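Local atomic coordinates of copper induced nitroreductase D (Lactococcus lactis, PDB entry 4BN6), a protein that binds flavin mononucleotide and probably acts as an oxidoreductase of the nitroreductase family. Residues 34-39 / 130-135. Numbering follows the deposited sequence.
Sequences RFSPTA and GIISVN. With FMN (flavin mononucleotide), chain B; CLM (chloramphenicol), chain C.
N135 and S36 illustrate how one polar bond can tie a loop to a helix. The amide nitrogen ND2 of N135 donates to OG of S36 at 2.9 Å, nearly straight at 175°, and the hydroxyl lies in the plane of the amide. That same OG also bonds to the carbonyl O of A32 in the last turn of helix 22-34, so one hydroxyl joins the end of that helix to helix 120-142.

Apolar contacts flank the bond. CB of S36 sits over two methyl branches of the helix, 3.6 Å from CG2 of I132 and 3.8 Å from CG2 of I131. With chi1 of I132 at 65°, its CG1 takes the tight place between N and the carbonyl carbon and CG2 stands anti to that carbon, which puts this methyl against S36. One residue on, CD of P37 meets CG2 of I131 at 4.1 Å. The carbonyl O of P37 is buried here without a polar partner, bordered by the CG2 and CD1 methyls of I131.

The flavin lies next along the loop. CD1 of I131 makes an apolar contact with methyl C8M of FMN at 3.9 Å, whereas CB of P37 approaches ribityl O3' at 3.3 Å, carbon against oxygen. Beyond them, CA of A39 comes within 3.3 Å of nitro oxygen O9A of chloramphenicol, likewise a van der Waals approach. R9 and K188 of the second subunit hydrogen-bond this FMN, placing the contact at the intersubunit flavin site characteristic of dimeric nitroreductases.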
loop_
_atom_site.group_PDB
_atom_site.type_symbol
_atom_site.label_atom_id
_atom_site.label_comp_id
_atom_site.label_asym_id
_atom_site.label_seq_id
_atom_site.Cartn_x
_atom_site.Cartn_y
_atom_site.Cartn_z
ATOM N N ARG A 34 3.090 -4.840 11.793
ATOM C CA ARG A 34 2.411 -6.023 12.329
ATOM C C ARG A 34 0.960 -6.103 11.883
ATOM O O ARG A 34 0.474 -7.163 11.479
ATOM C CB ARG A 34 2.449 -5.982 13.855
ATOM C CG ARG A 34 1.891 -7.201 14.533
ATOM C CD ARG A 34 1.885 -7.035 16.048
ATOM N NE ARG A 34 1.587 -8.283 16.735
ATOM C CZ ARG A 34 2.484 -9.230 17.010
ATOM N NH1 ARG A 34 3.754 -9.090 16.651
ATOM N NH2 ARG A 34 2.102 -10.324 17.623
ATOM N N PHE A 35 0.253 -4.984 11.965
ATOM C CA PHE A 35 -1.183 -4.993 11.695
ATOM C C PHE A 35 -1.533 -4.680 10.241
ATOM O O PHE A 35 -2.690 -4.427 9.930
ATOM C CB PHE A 35 -1.898 -4.065 12.679
ATOM C CG PHE A 35 -1.748 -4.490 14.112
ATOM C CD1 PHE A 35 -2.030 -5.796 14.498
ATOM C CD2 PHE A 35 -1.272 -3.610 15.073
ATOM C CE1 PHE A 35 -1.882 -6.206 15.805
ATOM C CE2 PHE A 35 -1.120 -4.013 16.394
ATOM C CZ PHE A 35 -1.422 -5.315 16.760
ATOM N N SER A 36 -0.543 -4.737 9.349
ATOM C CA SER A 36 -0.760 -4.554 7.919
ATOM C C SER A 36 -1.047 -5.888 7.239
ATOM O O SER A 36 -0.384 -6.888 7.516
ATOM C CB SER A 36 0.460 -3.916 7.260
ATOM O OG SER A 36 0.661 -2.588 7.723
ATOM N N PRO A 37 -2.043 -5.911 6.353
ATOM C CA PRO A 37 -2.341 -7.145 5.623
ATOM C C PRO A 37 -1.363 -7.431 4.482
ATOM O O PRO A 37 -0.843 -6.508 3.844
ATOM C CB PRO A 37 -3.740 -6.881 5.076
ATOM C CG PRO A 37 -3.744 -5.419 4.816
ATOM C CD PRO A 37 -2.928 -4.809 5.928
ATOM N N THR A 38 -1.139 -8.720 4.236
ATOM C CA THR A 38 -0.339 -9.215 3.122
ATOM C C THR A 38 -1.007 -10.462 2.566
ATOM O O THR A 38 -1.678 -11.200 3.296
ATOM C CB THR A 38 1.091 -9.582 3.547
ATOM O OG1 THR A 38 1.043 -10.478 4.669
ATOM C CG2 THR A 38 1.883 -8.332 3.905
ATOM N N ALA A 39 -0.839 -10.704 1.270
ATOM C CA ALA A 39 -1.417 -11.889 0.649
ATOM C C ALA A 39 -1.032 -13.161 1.413
ATOM O O ALA A 39 0.135 -13.364 1.736
ATOM C CB ALA A 39 -0.975 -11.989 -0.803
ATOM N N GLY A 130 4.114 -1.089 -0.403
ATOM C CA GLY A 130 3.404 0.178 -0.347
ATOM C C GLY A 130 2.576 0.286 0.917
ATOM O O GLY A 130 2.605 1.294 1.619
ATOM N N ILE A 131 1.851 -0.783 1.205
ATOM C CA ILE A 131 0.984 -0.878 2.366
ATOM C C ILE A 131 1.741 -0.622 3.670
ATOM O O ILE A 131 1.343 0.236 4.465
ATOM C CB ILE A 131 0.293 -2.258 2.396
ATOM C CG1 ILE A 131 -0.769 -2.337 1.295
ATOM C CG2 ILE A 131 -0.340 -2.535 3.762
ATOM C CD1 ILE A 131 -1.188 -3.744 0.943
ATOM N N ILE A 132 2.832 -1.341 3.911
ATOM C CA ILE A 132 3.506 -1.158 5.189
ATOM C C ILE A 132 4.232 0.179 5.249
ATOM O O ILE A 132 4.328 0.778 6.318
ATOM C CB ILE A 132 4.439 -2.339 5.575
ATOM C CG1 ILE A 132 5.615 -2.496 4.611
ATOM C CG2 ILE A 132 3.633 -3.634 5.650
ATOM C CD1 ILE A 132 6.623 -3.519 5.082
ATOM N N SER A 133 4.713 0.665 4.106
ATOM C CA SER A 133 5.397 1.960 4.084
ATOM C C SER A 133 4.477 3.097 4.521
ATOM O O SER A 133 4.861 3.945 5.324
ATOM C CB SER A 133 5.976 2.249 2.694
ATOM O OG SER A 133 6.955 1.289 2.346
ATOM N N VAL A 134 3.259 3.125 3.994
ATOM C CA VAL A 134 2.344 4.215 4.329
ATOM C C VAL A 134 1.723 4.032 5.709
ATOM O O VAL A 134 1.439 5.018 6.390
ATOM C CB VAL A 134 1.224 4.438 3.272
ATOM C CG1 VAL A 134 1.833 4.734 1.914
ATOM C CG2 VAL A 134 0.253 3.255 3.215
ATOM N N ASN A 135 1.530 2.787 6.150
ATOM C CA ASN A 135 1.024 2.582 7.495
ATOM C C ASN A 135 2.048 3.064 8.525
ATOM O O ASN A 135 1.695 3.724 9.499
ATOM C CB ASN A 135 0.592 1.131 7.737
ATOM C CG ASN A 135 -0.779 0.834 7.167
ATOM O OD1 ASN A 135 -1.551 1.747 6.870
ATOM N ND2 ASN A 135 -1.090 -0.447 7.009
HETATM N N1 FMN B . -7.697 -12.618 0.446
HETATM C C2 FMN B . -8.617 -13.384 -0.463
HETATM O O2 FMN B . -9.539 -13.986 -0.018
HETATM N N3 FMN B . -8.351 -13.408 -1.869
HETATM C C4 FMN B . -7.279 -12.751 -2.418
HETATM O O4 FMN B . -7.153 -12.694 -3.599
HETATM C C4A FMN B . -6.382 -12.001 -1.534
HETATM N N5 FMN B . -5.356 -11.403 -1.996
HETATM C C5A FMN B . -4.662 -10.396 -1.133
HETATM C C6 FMN B . -3.694 -9.437 -1.785
HETATM C C7 FMN B . -3.098 -8.513 -1.048
HETATM C C7M FMN B . -2.100 -7.550 -1.685
HETATM C C8 FMN B . -3.403 -8.401 0.444
HETATM C C8M FMN B . -2.771 -7.255 1.227
HETATM C C9 FMN B . -4.251 -9.245 1.019
HETATM C C9A FMN B . -4.928 -10.316 0.189
HETATM N N10 FMN B . -5.842 -11.247 0.793
HETATM C C10 FMN B . -6.666 -11.975 -0.062
HETATM C "C1'" FMN B . -6.147 -11.207 2.212
HETATM C "C2'" FMN B . -4.955 -11.694 3.038
HETATM O "O2'" FMN B . -4.843 -13.088 2.962
HETATM C "C3'" FMN B . -5.186 -11.222 4.473
HETATM O "O3'" FMN B . -5.091 -9.824 4.419
HETATM C "C4'" FMN B . -4.144 -11.804 5.439
HETATM O "O4'" FMN B . -4.341 -13.180 5.634
HETATM C "C5'" FMN B . -4.223 -11.102 6.794
HETATM O "O5'" FMN B . -5.505 -11.275 7.349
HETATM P P FMN B . -6.426 -9.972 7.740
HETATM O O1P FMN B . -5.663 -9.078 8.603
HETATM O O2P FMN B . -6.828 -9.212 6.355
HETATM O O3P FMN B . -7.736 -10.548 8.522
HETATM C C1 CLM C . -3.723 -18.809 -5.694
HETATM CL CL1 CLM C . -2.706 -19.932 -4.957
HETATM CL CL2 CLM C . -3.096 -17.272 -5.815
HETATM C C2 CLM C . -5.136 -18.830 -5.212
HETATM O O2 CLM C . -5.464 -19.545 -4.281
HETATM N N2 CLM C . -6.072 -18.005 -5.858
HETATM C C3 CLM C . -7.472 -17.980 -5.427
HETATM C C4 CLM C . -8.436 -18.398 -6.520
HETATM O O4 CLM C . -9.595 -17.729 -6.612
HETATM C C5 CLM C . -7.881 -16.602 -4.931
HETATM O O5 CLM C . -7.731 -15.680 -5.931
HETATM C C6 CLM C . -7.034 -16.141 -3.676
HETATM C C7 CLM C . -7.366 -16.578 -2.405
HETATM C C8 CLM C . -6.604 -16.150 -1.278
HETATM C C9 CLM C . -5.497 -15.266 -1.462
HETATM N N9 CLM C . -4.672 -14.784 -0.284
HETATM O O9A CLM C . -3.842 -13.805 -0.465
HETATM O O9B CLM C . -4.796 -15.296 0.816
HETATM C C10 CLM C . -5.168 -14.830 -2.725
HETATM C C11 CLM C . -5.933 -15.261 -3.856
#